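Local structure of O-methyltransferase family 2 (Planctopirus limnophila, 5I2H) at residues P19-D22 and L23-N27; P174-A177 and D178-A182; G243-R247 and L248-A252; Y330-E333 and E334-W338. The protein probably transfers a methyl group from S-adenosyl-L-methionine to a hydroxyl oxygen of its substrate, works as a dimer, and binds the flavone apigenin in the crystal. One frame throughout, in Å; residues are numbered along the deposited sequence. Where two conformers were deposited one is given.

Overall arrangement
Contact 1 lies in the dimerisation region and faces the second subunit, whereas contacts 2, 3 and 4 touch no other protein chain. Contacts 2 and 4 pack against the seven-stranded mixed sheet of the Rossmann-like domain, and contact 3 contains one of its outermost strands, 248-252; the helix of contact 4 packs on the other, 345-351. Contact 2, a helix end, packs on strands between these edges. All four are partly buried, contact 4 lying nearest the centre of the chain (about 12 Å between centres) and contact 3 farthest out (about 25 Å). Chemistry follows place: a water-bridged Asp-Arg pair in contact 1, apolar side chains in contact 2, an arginine-to-carbonyl bond in contact 3, and a capping box with aromatic rings in contact 4.

Contact 1 (P19-D22 and L23-N27); sequences PIFD and LFRGN
Leu23 folds back over the carbonyl oxygen of Pro19 across one turn of the short helix 18-24, in the dimerisation region. Its N donates to Pro19 O at 3.0 Å, and its CG rests 3.5 Å from the same oxygen, because chi1 of -76° swings the branch back beside its own backbone N. At the next step Phe24 N is bonded to Ile20 O. The helix then ends: Arg25 N divides its hydrogen between Asp22 O at 3.2 Å, approached from above the carbonyl plane, and a weak bond to Phe21 O. Phe21 and Arg25 run side by side, ring and guanidinium planes 22° apart, with Phe21 CD1 3.8 Å from Arg25 NH1. Both reach the second subunit, where Tyr109 sets its ring edge-to-face with Phe21 and its hydroxyl oxygen accepts from Arg25 NH2; Leu23 packs there on Met77. Arg25 also touches Leu316 and Tyr317 of helix 312-324, and Tyr317 lines the apigenin pocket. The Asp22 carboxylate is held by His355 and does not meet the arginine directly, since Asp22 OD1 and Arg25 NE stand 5.5 Å apart. Water 1 spans that gap, donating to Asp22 OD1 at 3.1 Å and accepting from Arg25 NE, in the guanidinium plane, at 2.7 Å.

Contact 2 (P174-A177 and D178-A182); sequences PRFA and DVLPA
Val179 straddles the carbonyl of Arg175 with both its methyls, CG1 and CG2 each 3.6 Å from Arg175 O. That posture follows from chi1 of -56°, which lays CG1 beside the backbone N and wedges CG2 between N and the carbonyl carbon; CG2 thereby also meets Phe176 O. One residue earlier, Asp178 extends its CG away from its backbone N (chi1 -177°), and its CB sits 3.3 Å from Pro174 O. Its carboxylate comes no closer than 5.2 Å to the guanidinium of Arg175, measured from Asp178 OD2 to Arg175 NH1, while that arginine makes a cation-pi contact with Phe12. The segments form the C-terminal turn of helix 154-179, and the last bonds thin out accordingly: Val179 N donates to Arg175 O at 2.9 Å, but the bond from Leu180 N to Phe176 O is weak. Leu180, the first residue to leave helical angles, directs its CB toward the turn, and its CD2 approaches Phe176 CE2 obliquely at 4.5 Å. Both side chains are buried against Val214 of helix 209-217 and Leu358 of strand 357-362, with Leu180 also on Leu298. The Phe176 ring further meets His300 and Tyr210 edge-to-face.

Contact 3 (G243-R247 and L248-A252); sequences GVRDR and LELHA
The guanidinium of Arg245 meets Leu248 O at its edge, where NH1 donates to that oxygen at 2.9 Å. The acceptor lies only 5° out of the guanidinium plane, and the N-H...O angle is 160°. From the carbonyl's side the donor stands above the plane of the C=O group, not on a lone pair. NH2 also lies 3.8 Å from Leu250 CD1, the two side chains meeting at a slant. Bends at chi2 and chi3 fold the arginine, whose CB points away, back over the start of the strand. Replacing Arg245 by an alanine would probably leave Leu248 O without this donor and uncover one side of Leu250. A second flat group, the His251 imidazole, receives the Glu249 carboxylate at its edge; NE2 donates to Glu249 OE1 on the anti side, while the other oxygen forms a salt bridge with Arg222. The backbone turns into the strand through a bond from Leu248 N to Arg245 O at 3.3 Å. In this helix-to-strand connection of a Rossmann-like domain, a Schellman motif at Gly243 ends helix 229-241 and Arg247 NH2 donates to Leu215 O. Edge strand 248-252 lies beside strand 222-227, with helices 209-217 and 229-241 packed on the Leu248 side chain.

Contact 4 (Y330-E333 and E334-W338); sequences YSLE and EYRGW
Ser331 and Glu334 bond reciprocally in a capping box at the start of helix 332-341. Ser331 N donates to Glu334 OE1 at 2.9 Å, on the anti side of the carboxylate, and Glu334 N returns a bond to Ser331 OG at 3.1 Å. Serine chi1 of 65° tucks OG between its own N and carbonyl carbon, within range of that amide. The other carboxylate oxygen, OE2, is shared by salt bridges to Arg277 and Arg328, so both carboxylate oxygens of Glu334 are engaged. The first helical bonds follow from Tyr335 N to Ser331 O, Arg336 N to Leu332 O and Gly337 N to Glu333 O. Water 2 accepts from Tyr330 N at 3.0 Å and from Tyr335 OH at 2.7 Å, and the phenol of Tyr330 is bonded to Trp275 O. Round these polar ends the rings form an aromatic cluster. Trp338 drives its edge into one face of Tyr330, CH2 3.5 Å above the ring centre and the planes at 87°, while Tyr330 turns an edge to Tyr335 in an offset edge-to-face pair. A leucine in place of Tyr330 would probably deprive Trp338 of its aromatic face and leave Trp275 O without the phenol. With arginines on the carboxylate and an amide donating to it, Glu334 is likely to stay ionised, its negative charge suited to the positive end of the helix dipole.

Contact 1 (P19-D22 and L23-N27)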
loop_
_atom_site.group_PDB
_atom_site.type_symbol
_atom_site.label_atom_id
_atom_site.label_comp_id
_atom_site.label_asym_id
_atom_site.label_seq_id
_atom_site.Cartn_x
_atom_site.Cartn_y
_atom_site.Cartn_z
ATOM N N PRO A 19 -7.879 -4.127 -9.135
ATOM C CA PRO A 19 -6.657 -4.320 -8.317
ATOM C C PRO A 19 -5.650 -3.200 -8.451
ATOM O O PRO A 19 -4.859 -2.988 -7.528
ATOM C CB PRO A 19 -6.051 -5.622 -8.857
ATOM C CG PRO A 19 -7.137 -6.235 -9.680
ATOM C CD PRO A 19 -8.121 -5.229 -10.080
ATOM N N ILE A 20 -5.608 -2.508 -9.594
ATOM C CA ILE A 20 -4.659 -1.402 -9.728
ATOM C C ILE A 20 -5.046 -0.268 -8.781
ATOM O O ILE A 20 -4.182 0.357 -8.159
ATOM C CB ILE A 20 -4.577 -0.930 -11.192
ATOM C CG1 ILE A 20 -3.898 -1.999 -12.051
ATOM C CG2 ILE A 20 -3.835 0.432 -11.268
ATOM C CD1 ILE A 20 -4.069 -1.783 -13.560
ATOM N N PHE A 21 -6.344 0.040 -8.676
ATOM C CA PHE A 21 -6.781 1.071 -7.728
ATOM C C PHE A 21 -6.398 0.682 -6.310
ATOM O O PHE A 21 -5.955 1.523 -5.519
ATOM C CB PHE A 21 -8.312 1.276 -7.813
ATOM C CG PHE A 21 -8.754 2.086 -9.002
ATOM C CD1 PHE A 21 -8.480 3.461 -9.072
ATOM C CD2 PHE A 21 -9.468 1.525 -10.014
ATOM C CE1 PHE A 21 -8.884 4.226 -10.171
ATOM C CE2 PHE A 21 -9.882 2.306 -11.131
ATOM C CZ PHE A 21 -9.572 3.641 -11.208
ATOM N N ASP A 22 -6.570 -0.607 -5.976
ATOM C CA ASP A 22 -6.292 -1.046 -4.618
ATOM C C ASP A 22 -4.817 -0.904 -4.310
ATOM O O ASP A 22 -4.448 -0.423 -3.224
ATOM C CB ASP A 22 -6.763 -2.491 -4.429
ATOM C CG ASP A 22 -8.276 -2.636 -4.530
ATOM O OD1 ASP A 22 -8.991 -1.625 -4.422
ATOM O OD2 ASP A 22 -8.773 -3.769 -4.725
ATOM N N LEU A 23 -3.960 -1.289 -5.254
ATOM C CA LEU A 23 -2.514 -1.138 -5.029
ATOM C C LEU A 23 -2.160 0.325 -4.875
ATOM O O LEU A 23 -1.305 0.688 -4.059
ATOM C CB LEU A 23 -1.709 -1.714 -6.200
ATOM C CG LEU A 23 -1.580 -3.222 -6.306
ATOM C CD1 LEU A 23 -1.150 -3.615 -7.714
ATOM C CD2 LEU A 23 -0.547 -3.684 -5.276
ATOM N N PHE A 24 -2.794 1.174 -5.693
ATOM C CA PHE A 24 -2.496 2.596 -5.699
ATOM C C PHE A 24 -2.766 3.268 -4.353
ATOM O O PHE A 24 -2.154 4.310 -4.061
ATOM C CB PHE A 24 -3.310 3.254 -6.828
ATOM C CG PHE A 24 -3.094 4.733 -6.961
ATOM C CD1 PHE A 24 -1.874 5.229 -7.370
ATOM C CD2 PHE A 24 -4.140 5.610 -6.751
ATOM C CE1 PHE A 24 -1.665 6.589 -7.519
ATOM C CE2 PHE A 24 -3.955 6.991 -6.902
ATOM C CZ PHE A 24 -2.698 7.474 -7.296
ATOM N N ARG A 25 -3.673 2.713 -3.522
ATOM C CA ARG A 25 -3.952 3.329 -2.218
ATOM C C ARG A 25 -2.940 2.969 -1.145
ATOM O O ARG A 25 -3.167 3.321 0.022
ATOM C CB ARG A 25 -5.298 2.911 -1.649
ATOM C CG ARG A 25 -6.352 2.720 -2.616
ATOM C CD ARG A 25 -6.929 3.995 -3.005
ATOM N NE ARG A 25 -8.065 3.778 -3.894
ATOM C CZ ARG A 25 -8.461 4.705 -4.743
ATOM N NH1 ARG A 25 -9.493 4.492 -5.534
ATOM N NH2 ARG A 25 -7.777 5.861 -4.800
ATOM N N GLY A 26 -1.874 2.230 -1.485
ATOM C CA GLY A 26 -0.994 1.692 -0.458
ATOM C C GLY A 26 -0.372 2.741 0.439
ATOM O O GLY A 26 -0.114 2.467 1.613
ATOM N N ASN A 27 -0.073 3.928 -0.098
ATOM C CA ASN A 27 0.553 4.954 0.746
ATOM C C ASN A 27 -0.281 5.265 1.982
ATOM O O ASN A 27 0.283 5.634 3.021
ATOM C CB ASN A 27 0.768 6.271 -0.014
ATOM C CG ASN A 27 -0.562 6.900 -0.440
ATOM O OD1 ASN A 27 -1.280 6.330 -1.270
ATOM N ND2 ASN A 27 -0.913 8.047 0.151
HETATM O O HOH W 1 -9.351 1.484 -4.322
#

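Contact 2 (P174-A177 and D178-A182)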
loop_
_atom_site.group_PDB
_atom_site.type_symbol
_atom_site.label_atom_id
_atom_site.label_comp_id
_atom_site.label_asym_id
_atom_site.label_seq_id
_atom_site.Cartn_x
_atom_site.Cartn_y
_atom_site.Cartn_z
ATOM N N PRO A 174 -19.882 1.011 -18.244
ATOM C CA PRO A 174 -20.548 -0.110 -18.943
ATOM C C PRO A 174 -21.297 -1.047 -18.001
ATOM O O PRO A 174 -22.419 -1.495 -18.323
ATOM C CB PRO A 174 -19.387 -0.830 -19.648
ATOM C CG PRO A 174 -18.345 0.273 -19.884
ATOM C CD PRO A 174 -18.455 1.137 -18.627
ATOM N N ARG A 175 -20.691 -1.379 -16.852
ATOM C CA ARG A 175 -21.388 -2.168 -15.843
ATOM C C ARG A 175 -22.608 -1.421 -15.327
ATOM O O ARG A 175 -23.714 -1.971 -15.259
ATOM C CB ARG A 175 -20.452 -2.484 -14.676
ATOM C CG ARG A 175 -19.250 -3.284 -15.036
ATOM C CD ARG A 175 -19.625 -4.658 -15.501
ATOM N NE ARG A 175 -18.496 -5.339 -16.121
ATOM C CZ ARG A 175 -18.615 -6.538 -16.673
ATOM N NH1 ARG A 175 -19.805 -7.141 -16.673
ATOM N NH2 ARG A 175 -17.562 -7.124 -17.216
ATOM N N PHE A 176 -22.410 -0.161 -14.947
ATOM C CA PHE A 176 -23.492 0.643 -14.412
ATOM C C PHE A 176 -24.699 0.633 -15.330
ATOM O O PHE A 176 -25.831 0.406 -14.881
ATOM C CB PHE A 176 -23.009 2.078 -14.211
ATOM C CG PHE A 176 -24.084 3.000 -13.718
ATOM C CD1 PHE A 176 -24.312 3.142 -12.372
ATOM C CD2 PHE A 176 -24.847 3.722 -14.600
ATOM C CE1 PHE A 176 -25.308 3.983 -11.916
ATOM C CE2 PHE A 176 -25.856 4.566 -14.167
ATOM C CZ PHE A 176 -26.087 4.697 -12.823
ATOM N N ALA A 177 -24.480 0.926 -16.619
ATOM C CA ALA A 177 -25.595 0.924 -17.557
ATOM C C ALA A 177 -26.210 -0.473 -17.662
ATOM O O ALA A 177 -27.437 -0.618 -17.791
ATOM C CB ALA A 177 -25.143 1.442 -18.920
ATOM N N ASP A 178 -25.372 -1.515 -17.603
ATOM C CA ASP A 178 -25.886 -2.865 -17.736
ATOM C C ASP A 178 -26.815 -3.233 -16.583
ATOM O O ASP A 178 -27.789 -3.982 -16.782
ATOM C CB ASP A 178 -24.716 -3.850 -17.834
ATOM C CG ASP A 178 -25.174 -5.276 -18.050
ATOM O OD1 ASP A 178 -25.814 -5.550 -19.085
ATOM O OD2 ASP A 178 -24.898 -6.118 -17.167
ATOM N N VAL A 179 -26.548 -2.745 -15.375
ATOM C CA VAL A 179 -27.355 -3.176 -14.226
ATOM C C VAL A 179 -28.444 -2.187 -13.832
ATOM O O VAL A 179 -29.271 -2.523 -12.969
ATOM C CB VAL A 179 -26.496 -3.487 -12.985
ATOM C CG1 VAL A 179 -25.434 -4.534 -13.342
ATOM C CG2 VAL A 179 -25.872 -2.212 -12.411
ATOM N N LEU A 180 -28.488 -0.997 -14.427
ATOM C CA LEU A 180 -29.572 -0.072 -14.112
ATOM C C LEU A 180 -30.899 -0.597 -14.649
ATOM O O LEU A 180 -31.031 -0.771 -15.868
ATOM C CB LEU A 180 -29.290 1.300 -14.705
ATOM C CG LEU A 180 -30.400 2.317 -14.476
ATOM C CD1 LEU A 180 -30.534 2.654 -12.999
ATOM C CD2 LEU A 180 -30.088 3.558 -15.287
ATOM N N PRO A 181 -31.902 -0.849 -13.803
ATOM C CA PRO A 181 -33.202 -1.306 -14.318
ATOM C C PRO A 181 -33.909 -0.200 -15.091
ATOM O O PRO A 181 -33.699 0.982 -14.839
ATOM C CB PRO A 181 -33.981 -1.689 -13.048
ATOM C CG PRO A 181 -32.915 -1.877 -11.948
ATOM C CD PRO A 181 -31.846 -0.848 -12.331
ATOM N N ALA A 182 -34.770 -0.598 -16.038
ATOM C CA ALA A 182 -35.500 0.387 -16.842
ATOM C C ALA A 182 -36.387 1.306 -15.999
ATOM O O ALA A 182 -36.648 2.445 -16.398
ATOM C CB ALA A 182 -36.365 -0.321 -17.894
#

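Contact 3 (G243-R247 and L248-A252)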
loop_
_atom_site.group_PDB
_atom_site.type_symbol
_atom_site.label_atom_id
_atom_site.label_comp_id
_atom_site.label_asym_id
_atom_site.label_seq_id
_atom_site.Cartn_x
_atom_site.Cartn_y
_atom_site.Cartn_z
ATOM N N GLY A 243 -21.934 9.974 -29.528
ATOM C CA GLY A 243 -23.097 10.083 -30.391
ATOM C C GLY A 243 -24.420 10.306 -29.687
ATOM O O GLY A 243 -25.466 10.027 -30.273
ATOM N N VAL A 244 -24.411 10.811 -28.451
ATOM C CA VAL A 244 -25.642 11.058 -27.710
ATOM C C VAL A 244 -25.889 12.551 -27.520
ATOM O O VAL A 244 -26.817 12.945 -26.792
ATOM C CB VAL A 244 -25.652 10.317 -26.361
ATOM C CG1 VAL A 244 -25.538 8.789 -26.590
ATOM C CG2 VAL A 244 -24.541 10.856 -25.471
ATOM N N ARG A 245 -25.107 13.388 -28.200
ATOM C CA ARG A 245 -25.183 14.839 -28.019
ATOM C C ARG A 245 -26.602 15.392 -28.186
ATOM O O ARG A 245 -27.011 16.310 -27.454
ATOM C CB ARG A 245 -24.227 15.482 -29.022
ATOM C CG ARG A 245 -24.381 16.939 -29.310
ATOM C CD ARG A 245 -23.745 17.713 -28.239
ATOM N NE ARG A 245 -24.693 17.949 -27.177
ATOM C CZ ARG A 245 -24.515 18.865 -26.247
ATOM N NH1 ARG A 245 -25.446 19.051 -25.289
ATOM N NH2 ARG A 245 -23.392 19.572 -26.284
ATOM N N ASP A 246 -27.357 14.864 -29.150
ATOM C CA ASP A 246 -28.680 15.404 -29.411
ATOM C C ASP A 246 -29.680 15.051 -28.310
ATOM O O ASP A 246 -30.755 15.672 -28.244
ATOM C CB ASP A 246 -29.173 14.927 -30.784
ATOM C CG ASP A 246 -28.395 15.556 -31.962
ATOM O OD1 ASP A 246 -27.893 16.692 -31.850
ATOM O OD2 ASP A 246 -28.302 14.908 -33.027
ATOM N N ARG A 247 -29.345 14.114 -27.419
ATOM C CA ARG A 247 -30.246 13.707 -26.348
ATOM C C ARG A 247 -29.681 14.083 -24.985
ATOM O O ARG A 247 -30.159 13.591 -23.950
ATOM C CB ARG A 247 -30.544 12.204 -26.413
ATOM C CG ARG A 247 -31.336 11.780 -27.626
ATOM C CD ARG A 247 -31.733 10.322 -27.502
ATOM N NE ARG A 247 -30.610 9.390 -27.710
ATOM C CZ ARG A 247 -30.242 8.418 -26.873
ATOM N NH1 ARG A 247 -30.884 8.210 -25.705
ATOM N NH2 ARG A 247 -29.230 7.623 -27.221
ATOM N N LEU A 248 -28.681 14.950 -24.968
ATOM C CA LEU A 248 -28.019 15.386 -23.748
ATOM C C LEU A 248 -28.069 16.914 -23.657
ATOM O O LEU A 248 -27.839 17.616 -24.646
ATOM C CB LEU A 248 -26.560 14.892 -23.737
ATOM C CG LEU A 248 -25.815 14.977 -22.427
ATOM C CD1 LEU A 248 -26.336 13.900 -21.454
ATOM C CD2 LEU A 248 -24.342 14.792 -22.701
ATOM N N GLU A 249 -28.382 17.427 -22.479
ATOM C CA GLU A 249 -28.254 18.850 -22.196
ATOM C C GLU A 249 -27.220 19.027 -21.103
ATOM O O GLU A 249 -27.127 18.191 -20.200
ATOM C CB GLU A 249 -29.541 19.473 -21.714
ATOM C CG GLU A 249 -30.688 19.355 -22.649
ATOM C CD GLU A 249 -32.018 19.785 -22.012
ATOM O OE1 GLU A 249 -32.063 20.282 -20.847
ATOM O OE2 GLU A 249 -33.023 19.585 -22.692
ATOM N N LEU A 250 -26.489 20.134 -21.178
ATOM C CA LEU A 250 -25.452 20.492 -20.214
ATOM C C LEU A 250 -25.883 21.772 -19.509
ATOM O O LEU A 250 -26.055 22.810 -20.157
ATOM C CB LEU A 250 -24.101 20.692 -20.908
ATOM C CG LEU A 250 -23.704 19.560 -21.857
ATOM C CD1 LEU A 250 -22.405 19.913 -22.644
ATOM C CD2 LEU A 250 -23.570 18.222 -21.119
ATOM N N HIS A 251 -26.068 21.694 -18.195
ATOM C CA HIS A 251 -26.514 22.826 -17.394
ATOM C C HIS A 251 -25.481 23.186 -16.342
ATOM O O HIS A 251 -25.099 22.336 -15.520
ATOM C CB HIS A 251 -27.839 22.526 -16.709
ATOM C CG HIS A 251 -28.963 22.350 -17.658
ATOM N ND1 HIS A 251 -29.999 23.248 -17.744
ATOM C CD2 HIS A 251 -29.196 21.414 -18.601
ATOM C CE1 HIS A 251 -30.852 22.837 -18.669
ATOM N NE2 HIS A 251 -30.387 21.725 -19.202
ATOM N N ALA A 252 -25.057 24.452 -16.357
ATOM C CA ALA A 252 -24.179 24.982 -15.328
ATOM C C ALA A 252 -25.025 25.361 -14.128
ATOM O O ALA A 252 -26.090 25.979 -14.264
ATOM C CB ALA A 252 -23.397 26.201 -15.844
#

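Contact 4 (Y330-E333 and E334-W338)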
loop_
_atom_site.group_PDB
_atom_site.type_symbol
_atom_site.label_atom_id
_atom_site.label_comp_id
_atom_site.label_asym_id
_atom_site.label_seq_id
_atom_site.Cartn_x
_atom_site.Cartn_y
_atom_site.Cartn_z
ATOM N N TYR A 330 -18.804 5.877 3.077
ATOM C CA TYR A 330 -19.930 5.599 3.960
ATOM C C TYR A 330 -20.411 4.158 3.761
ATOM O O TYR A 330 -20.094 3.517 2.753
ATOM C CB TYR A 330 -21.091 6.597 3.712
ATOM C CG TYR A 330 -20.731 8.008 4.100
ATOM C CD1 TYR A 330 -20.556 8.359 5.446
ATOM C CD2 TYR A 330 -20.564 9.008 3.136
ATOM C CE1 TYR A 330 -20.227 9.681 5.820
ATOM C CE2 TYR A 330 -20.248 10.304 3.498
ATOM C CZ TYR A 330 -20.077 10.639 4.843
ATOM O OH TYR A 330 -19.747 11.931 5.198
ATOM N N SER A 331 -21.202 3.652 4.724
ATOM C CA SER A 331 -21.779 2.313 4.635
ATOM C C SER A 331 -23.173 2.359 3.993
ATOM O O SER A 331 -23.797 3.413 3.885
ATOM C CB SER A 331 -21.907 1.675 6.024
ATOM O OG SER A 331 -22.843 2.440 6.791
ATOM N N LEU A 332 -23.673 1.179 3.585
ATOM C CA LEU A 332 -25.040 1.110 3.077
ATOM C C LEU A 332 -26.021 1.587 4.134
ATOM O O LEU A 332 -26.963 2.328 3.823
ATOM C CB LEU A 332 -25.392 -0.309 2.632
ATOM C CG LEU A 332 -26.804 -0.528 2.018
ATOM C CD1 LEU A 332 -27.074 0.339 0.798
ATOM C CD2 LEU A 332 -27.019 -1.976 1.627
ATOM N N GLU A 333 -25.775 1.226 5.405
ATOM C CA GLU A 333 -26.664 1.650 6.482
ATOM C C GLU A 333 -26.699 3.175 6.588
ATOM O O GLU A 333 -27.775 3.770 6.771
ATOM C CB GLU A 333 -26.220 0.989 7.792
ATOM C CG GLU A 333 -26.906 1.473 9.031
ATOM C CD GLU A 333 -26.402 0.719 10.279
ATOM O OE1 GLU A 333 -26.216 -0.522 10.214
ATOM O OE2 GLU A 333 -26.163 1.371 11.318
ATOM N N GLU A 334 -25.545 3.832 6.383
ATOM C CA GLU A 334 -25.508 5.296 6.417
ATOM C C GLU A 334 -26.283 5.900 5.244
ATOM O O GLU A 334 -27.130 6.781 5.440
ATOM C CB GLU A 334 -24.054 5.779 6.466
ATOM C CG GLU A 334 -23.448 5.467 7.853
ATOM C CD GLU A 334 -21.953 5.765 7.985
ATOM O OE1 GLU A 334 -21.201 5.488 7.014
ATOM O OE2 GLU A 334 -21.553 6.249 9.083
ATOM N N TYR A 335 -26.043 5.421 4.021
ATOM C CA TYR A 335 -26.861 5.875 2.891
ATOM C C TYR A 335 -28.357 5.641 3.146
ATOM O O TYR A 335 -29.183 6.536 2.897
ATOM C CB TYR A 335 -26.419 5.201 1.596
ATOM C CG TYR A 335 -25.091 5.727 1.117
ATOM C CD1 TYR A 335 -24.973 7.063 0.710
ATOM C CD2 TYR A 335 -23.957 4.921 1.100
ATOM C CE1 TYR A 335 -23.766 7.595 0.309
ATOM C CE2 TYR A 335 -22.719 5.426 0.657
ATOM C CZ TYR A 335 -22.638 6.773 0.268
ATOM O OH TYR A 335 -21.438 7.310 -0.099
ATOM N N ARG A 336 -28.720 4.475 3.694
ATOM C CA ARG A 336 -30.136 4.191 3.925
ATOM C C ARG A 336 -30.733 5.116 4.977
ATOM O O ARG A 336 -31.917 5.471 4.888
ATOM C CB ARG A 336 -30.327 2.723 4.313
ATOM C CG ARG A 336 -30.154 1.768 3.145
ATOM C CD ARG A 336 -30.718 0.396 3.453
ATOM N NE ARG A 336 -32.164 0.509 3.677
ATOM C CZ ARG A 336 -32.981 -0.489 3.987
ATOM N NH1 ARG A 336 -32.516 -1.724 4.127
ATOM N NH2 ARG A 336 -34.276 -0.235 4.165
ATOM N N GLY A 337 -29.912 5.602 5.906
ATOM C CA GLY A 337 -30.381 6.612 6.843
ATOM C C GLY A 337 -30.802 7.893 6.148
ATOM O O GLY A 337 -31.880 8.428 6.412
ATOM N N TRP A 338 -29.985 8.368 5.198
ATOM C CA TRP A 338 -30.328 9.580 4.462
ATOM C C TRP A 338 -31.515 9.348 3.542
ATOM O O TRP A 338 -32.369 10.229 3.390
ATOM C CB TRP A 338 -29.123 10.081 3.662
ATOM C CG TRP A 338 -28.007 10.497 4.549
ATOM C CD1 TRP A 338 -28.114 11.185 5.732
ATOM C CD2 TRP A 338 -26.615 10.203 4.379
ATOM N NE1 TRP A 338 -26.884 11.367 6.276
ATOM C CE2 TRP A 338 -25.942 10.759 5.482
ATOM C CE3 TRP A 338 -25.869 9.550 3.384
ATOM C CZ2 TRP A 338 -24.563 10.673 5.635
ATOM C CZ3 TRP A 338 -24.511 9.451 3.548
ATOM C CH2 TRP A 338 -23.861 10.015 4.666
HETATM O O HOH W 2 -19.179 5.829 0.145
#